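Local coordinates for protein aspartate aminotransferase, mitochondrial (Trypanosoma brucei brucei, PDB 4W5K) that probably transfers amino groups between aspartate and 2-oxoglutarate with pyridoxal 5'-phosphate as cofactor, working as a homodimer, at residues V37-D41 with Q312-I317; C50-L56 with W291-I296. The protein carries 1 engineered substitution. All coordinates share one frame; numbering follows the deposited sequence. Where two conformers were deposited one is given.

Contact 1 (V37-D41 with Q312-I317)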
# COMPACT_ATOMS: atom_id res chain seq x y z
N VAL A 37 7.54 -17.57 -4.05
CA VAL A 37 6.37 -17.51 -4.93
C VAL A 37 6.20 -18.81 -5.75
O VAL A 37 7.13 -19.60 -5.89
CB VAL A 37 6.47 -16.31 -5.92
CG1 VAL A 37 6.28 -14.99 -5.18
CG2 VAL A 37 7.80 -16.30 -6.65
N TYR A 38 4.99 -19.02 -6.26
CA TYR A 38 4.74 -20.21 -7.08
C TYR A 38 5.50 -20.15 -8.41
O TYR A 38 5.73 -19.07 -8.99
CB TYR A 38 3.23 -20.39 -7.35
CG TYR A 38 2.91 -21.67 -8.12
CD1 TYR A 38 2.96 -22.91 -7.48
CD2 TYR A 38 2.58 -21.63 -9.47
CE1 TYR A 38 2.69 -24.09 -8.19
CE2 TYR A 38 2.30 -22.81 -10.18
CZ TYR A 38 2.36 -24.03 -9.53
OH TYR A 38 2.10 -25.19 -10.24
N ARG A 39 5.87 -21.33 -8.90
CA ARG A 39 6.44 -21.53 -10.24
C ARG A 39 5.77 -22.76 -10.86
O ARG A 39 5.39 -23.67 -10.13
CB ARG A 39 7.96 -21.75 -10.17
CG ARG A 39 8.74 -20.56 -9.70
CD ARG A 39 8.77 -19.55 -10.81
NE ARG A 39 9.59 -18.38 -10.54
CZ ARG A 39 9.12 -17.19 -10.14
NH1 ARG A 39 7.82 -17.03 -9.92
NH2 ARG A 39 9.95 -16.18 -9.98
N ASP A 40 5.62 -22.77 -12.18
CA ASP A 40 5.08 -23.96 -12.87
C ASP A 40 6.20 -24.98 -13.03
O ASP A 40 7.31 -24.77 -12.56
CB ASP A 40 4.43 -23.58 -14.22
CG ASP A 40 5.41 -23.02 -15.24
OD1 ASP A 40 6.64 -23.15 -15.09
OD2 ASP A 40 4.93 -22.41 -16.23
N ASP A 41 5.90 -26.10 -13.70
CA ASP A 41 6.89 -27.16 -13.91
C ASP A 41 8.09 -26.77 -14.77
O ASP A 41 9.10 -27.48 -14.78
CB ASP A 41 6.21 -28.37 -14.55
CG ASP A 41 7.07 -29.62 -14.47
OD1 ASP A 41 7.42 -30.03 -13.34
OD2 ASP A 41 7.42 -30.16 -15.55
N GLN A 312 -4.71 -27.25 -10.05
CA GLN A 312 -3.48 -27.50 -10.79
C GLN A 312 -2.25 -27.11 -9.96
O GLN A 312 -1.30 -27.88 -9.90
CB GLN A 312 -3.45 -26.74 -12.13
CG GLN A 312 -4.44 -27.24 -13.14
CD GLN A 312 -4.55 -26.35 -14.39
OE1 GLN A 312 -4.18 -25.17 -14.37
NE2 GLN A 312 -5.06 -26.92 -15.46
N MET A 313 -2.28 -25.93 -9.33
CA MET A 313 -1.16 -25.47 -8.50
C MET A 313 -0.95 -26.39 -7.28
O MET A 313 0.17 -26.86 -7.02
CB MET A 313 -1.38 -24.02 -8.05
CG MET A 313 -1.24 -23.04 -9.20
SD MET A 313 -1.40 -21.32 -8.60
CE MET A 313 -3.14 -21.30 -8.15
N SER A 314 -2.04 -26.66 -6.56
CA SER A 314 -1.93 -27.44 -5.32
C SER A 314 -1.51 -28.87 -5.63
O SER A 314 -0.70 -29.44 -4.90
CB SER A 314 -3.25 -27.41 -4.53
OG SER A 314 -4.29 -28.10 -5.22
N SER A 315 -2.02 -29.44 -6.72
CA SER A 315 -1.65 -30.80 -7.11
C SER A 315 -0.18 -30.89 -7.51
O SER A 315 0.49 -31.90 -7.24
CB SER A 315 -2.52 -31.28 -8.28
OG SER A 315 -3.84 -31.57 -7.84
N ARG A 316 0.33 -29.85 -8.16
CA ARG A 316 1.74 -29.91 -8.59
C ARG A 316 2.66 -29.89 -7.38
O ARG A 316 3.64 -30.63 -7.32
CB ARG A 316 2.14 -28.75 -9.53
CG ARG A 316 3.51 -29.02 -10.19
CD ARG A 316 4.04 -27.84 -11.01
NE ARG A 316 4.70 -26.83 -10.18
CZ ARG A 316 5.91 -26.97 -9.63
NH1 ARG A 316 6.42 -25.98 -8.91
NH2 ARG A 316 6.60 -28.10 -9.79
N ILE A 317 2.34 -29.05 -6.41
CA ILE A 317 3.11 -28.96 -5.18
C ILE A 317 3.04 -30.27 -4.40
O ILE A 317 4.06 -30.78 -3.92
CB ILE A 317 2.61 -27.81 -4.27
CG1 ILE A 317 2.83 -26.45 -4.96
CG2 ILE A 317 3.31 -27.82 -2.92
CD1 ILE A 317 4.28 -26.17 -5.33
O HOH W 1 6.35 -30.66 -10.88
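M313, on helix 300-331, lays its side chain over one face of the Y38 ring, which comes from the loop after strand 31-32. The pair belongs to a worked example of a helix and loop joined by a ring packed on M313 and I317 and by an arginine that bonds loop oxygens. CG of M313 stands 3.9 Å from the centroid of the Y38 ring in a CH-pi contact, and SD, 4.3 Å from that centroid and 19° off the normal, makes it a Met-aromatic pair as well. With CG anti to the backbone N (chi1 -176°), the ring extends on from a CB that already faces the helix.

In R316 a kink about the CG-CD bond (chi3 82°) turns the guanidinium to the loop backbone. NE donates to OH of Y38 at 3.1 Å, the hydroxyl lying in the guanidinium plane. NH1 donates to O of R39 at 2.8 Å from above the carbonyl plane, and NE adds a weak bond to that oxygen. A water 2.8 Å from both NH2 of R316 and OD1 of D41 links the two; NH2 also donates to L379 O, and D41 OD2 bonds S381. I317 follows with CD1 at the ring edge, 3.9 Å from CE1 of Y38.

R39 forms a salt bridge with D61 of the second subunit, on which V37 also packs, consistent with the loop lying between helix and partner. The Y38 side chain is about 8 Å from that of Y212, which binds pyridoxal 5'-phosphate: a second layer near the cofactor. The several bonds on R316 should limit its rotation, and water-bridged D41 probably helps to stabilise its positive charge.

Contact 2 (C50-L56 with W291-I296)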
# COMPACT_ATOMS: atom_id res chain seq x y z
N CYS A 50 -7.56 -17.39 -15.67
CA CYS A 50 -8.71 -16.61 -15.19
C CYS A 50 -8.33 -15.15 -14.94
O CYS A 50 -9.14 -14.26 -15.14
CB CYS A 50 -9.32 -17.23 -13.93
SG CYS A 50 -8.26 -17.37 -12.50
N VAL A 51 -7.09 -14.91 -14.51
CA VAL A 51 -6.63 -13.54 -14.29
C VAL A 51 -6.43 -12.81 -15.64
O VAL A 51 -6.78 -11.64 -15.78
CB VAL A 51 -5.33 -13.55 -13.43
CG1 VAL A 51 -4.68 -12.19 -13.36
CG2 VAL A 51 -5.67 -14.01 -12.00
N LYS A 52 -5.89 -13.51 -16.63
CA LYS A 52 -5.78 -12.94 -17.98
C LYS A 52 -7.14 -12.53 -18.56
O LYS A 52 -7.25 -11.52 -19.28
CB LYS A 52 -5.12 -13.94 -18.93
CG LYS A 52 -3.69 -14.31 -18.56
CD LYS A 52 -3.13 -15.35 -19.50
CE LYS A 52 -1.73 -15.79 -19.09
NZ LYS A 52 -1.26 -16.92 -19.92
N GLN A 53 -8.17 -13.32 -18.26
CA GLN A 53 -9.51 -13.09 -18.79
C GLN A 53 -10.36 -12.15 -17.94
O GLN A 53 -11.48 -11.81 -18.34
CB GLN A 53 -10.25 -14.41 -18.96
CG GLN A 53 -9.59 -15.39 -19.93
CD GLN A 53 -10.32 -16.73 -19.99
OE1 GLN A 53 -11.53 -16.81 -19.79
NE2 GLN A 53 -9.56 -17.79 -20.26
N ALA A 54 -9.84 -11.75 -16.78
CA ALA A 54 -10.55 -10.83 -15.89
C ALA A 54 -10.75 -9.49 -16.58
O ALA A 54 -9.91 -9.07 -17.39
CB ALA A 54 -9.80 -10.65 -14.56
N THR A 55 -11.85 -8.83 -16.26
CA THR A 55 -12.14 -7.50 -16.80
C THR A 55 -11.70 -6.38 -15.84
O THR A 55 -12.10 -6.38 -14.68
CB THR A 55 -13.64 -7.34 -17.10
OG1 THR A 55 -14.02 -8.26 -18.13
CG2 THR A 55 -13.94 -5.90 -17.55
N LEU A 56 -10.86 -5.45 -16.30
CA LEU A 56 -10.43 -4.36 -15.44
C LEU A 56 -11.42 -3.20 -15.52
O LEU A 56 -12.14 -3.09 -16.50
CB LEU A 56 -9.03 -3.87 -15.81
CG LEU A 56 -7.98 -4.95 -16.01
CD1 LEU A 56 -6.65 -4.30 -16.35
CD2 LEU A 56 -7.87 -5.77 -14.72
N TRP A 291 -9.86 -5.26 -8.81
CA TRP A 291 -10.59 -5.42 -10.06
C TRP A 291 -10.62 -6.87 -10.51
O TRP A 291 -11.67 -7.41 -10.87
CB TRP A 291 -9.92 -4.61 -11.16
CG TRP A 291 -10.23 -3.16 -11.19
CD1 TRP A 291 -11.29 -2.50 -10.62
CD2 TRP A 291 -9.44 -2.17 -11.86
NE1 TRP A 291 -11.21 -1.14 -10.93
CE2 TRP A 291 -10.08 -0.92 -11.68
CE3 TRP A 291 -8.26 -2.22 -12.61
CZ2 TRP A 291 -9.57 0.27 -12.21
CZ3 TRP A 291 -7.75 -1.03 -13.14
CH2 TRP A 291 -8.41 0.19 -12.94
N VAL A 292 -9.45 -7.48 -10.48
CA VAL A 292 -9.27 -8.85 -10.97
C VAL A 292 -10.05 -9.86 -10.13
O VAL A 292 -10.77 -10.70 -10.67
CB VAL A 292 -7.78 -9.24 -10.98
CG1 VAL A 292 -7.62 -10.78 -11.16
CG2 VAL A 292 -7.05 -8.49 -12.07
N VAL A 293 -9.92 -9.74 -8.80
CA VAL A 293 -10.56 -10.72 -7.91
C VAL A 293 -12.08 -10.53 -7.98
O VAL A 293 -12.82 -11.50 -8.09
CB VAL A 293 -10.02 -10.59 -6.49
CG1 VAL A 293 -10.85 -11.41 -5.50
CG2 VAL A 293 -8.56 -11.09 -6.45
N SER A 294 -12.53 -9.27 -7.99
CA SER A 294 -13.97 -9.02 -8.04
C SER A 294 -14.59 -9.53 -9.35
O SER A 294 -15.68 -10.13 -9.36
CB SER A 294 -14.24 -7.51 -7.85
OG SER A 294 -15.62 -7.22 -7.99
N SER A 295 -13.87 -9.33 -10.45
CA SER A 295 -14.31 -9.77 -11.77
C SER A 295 -14.42 -11.29 -11.83
O SER A 295 -15.39 -11.83 -12.36
CB SER A 295 -13.33 -9.27 -12.82
OG SER A 295 -13.62 -9.84 -14.09
N ILE A 296 -13.43 -11.96 -11.28
CA ILE A 296 -13.42 -13.41 -11.34
C ILE A 296 -14.52 -13.99 -10.47
O ILE A 296 -15.27 -14.84 -10.91
CB ILE A 296 -12.07 -14.00 -10.93
CG1 ILE A 296 -11.03 -13.71 -12.02
CG2 ILE A 296 -12.18 -15.49 -10.68
CD1 ILE A 296 -9.56 -13.97 -11.60
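I296 sets its CD1 against C50 and V51, where a helix end and the loop after it pack on helix 287-297 through apolar groups and one hydrogen bond. The setting is the fold-type I architecture of PLP-dependent aminotransferases.

Most of the contact is apolar. CD1 of I296 reaches SG of C50 at 3.7 Å and also CG2 of V51 at 3.9 Å; the isoleucine's CG1 stands anti to its carbonyl carbon (chi1 -71°), a torsion that carries CG1 and CD1 to the short helix. V51 is turned nearly perpendicular to V292, both gamma branches of the first lying near CG1 of the second. The small A54 points at helix 287-297, its CB 4.0 Å from CG1 of V292. Farther along, L56 divides its contacts: the side chains of L56 and V292 point the same way, CD2 of L56 3.9 Å from CG2 of V292, whereas CB of L56 meets CE3 of W291 at 3.7 Å, approaching the indole obliquely.

Around this layer, L305 and W306 of helix 300-331 pack on C50, F247 touches I296, and M60 of the second subunit packs on V51. Apolar groups thus surround the interface from within the chain and from the dimer partner.

Between the two segments the polar part is one hydrogen bond; outside them, OE1 of E309 accepts from the backbone N of C50. With OG of S295 anti to its backbone N (chi1 172°), the hydroxyl oxygen accepts the N-H of T55, the OG of S295 and the N of T55 being 3.0 Å apart, and the N-H...O angle is a nearly straight 167°.

Overall arrangement
From the N terminus, the chain leaves strand 31-32 and enters the loop 37-41, then forms helix 49-52 and the extended run through residue 56. After the large mixed sheet and its helices, it returns along helix 287-297, where contact 2 closes its loop of 234 intervening residues, and then enters helix 300-331, where contact 1 closes the wider one. Contact 2 therefore sits within the span of contact 1. The two centres lie 20 Å apart, and their nearest atoms about 8 Å, without touching. Together they fasten the N-terminal part of the chain to two successive helices, with the second subunit approaching both.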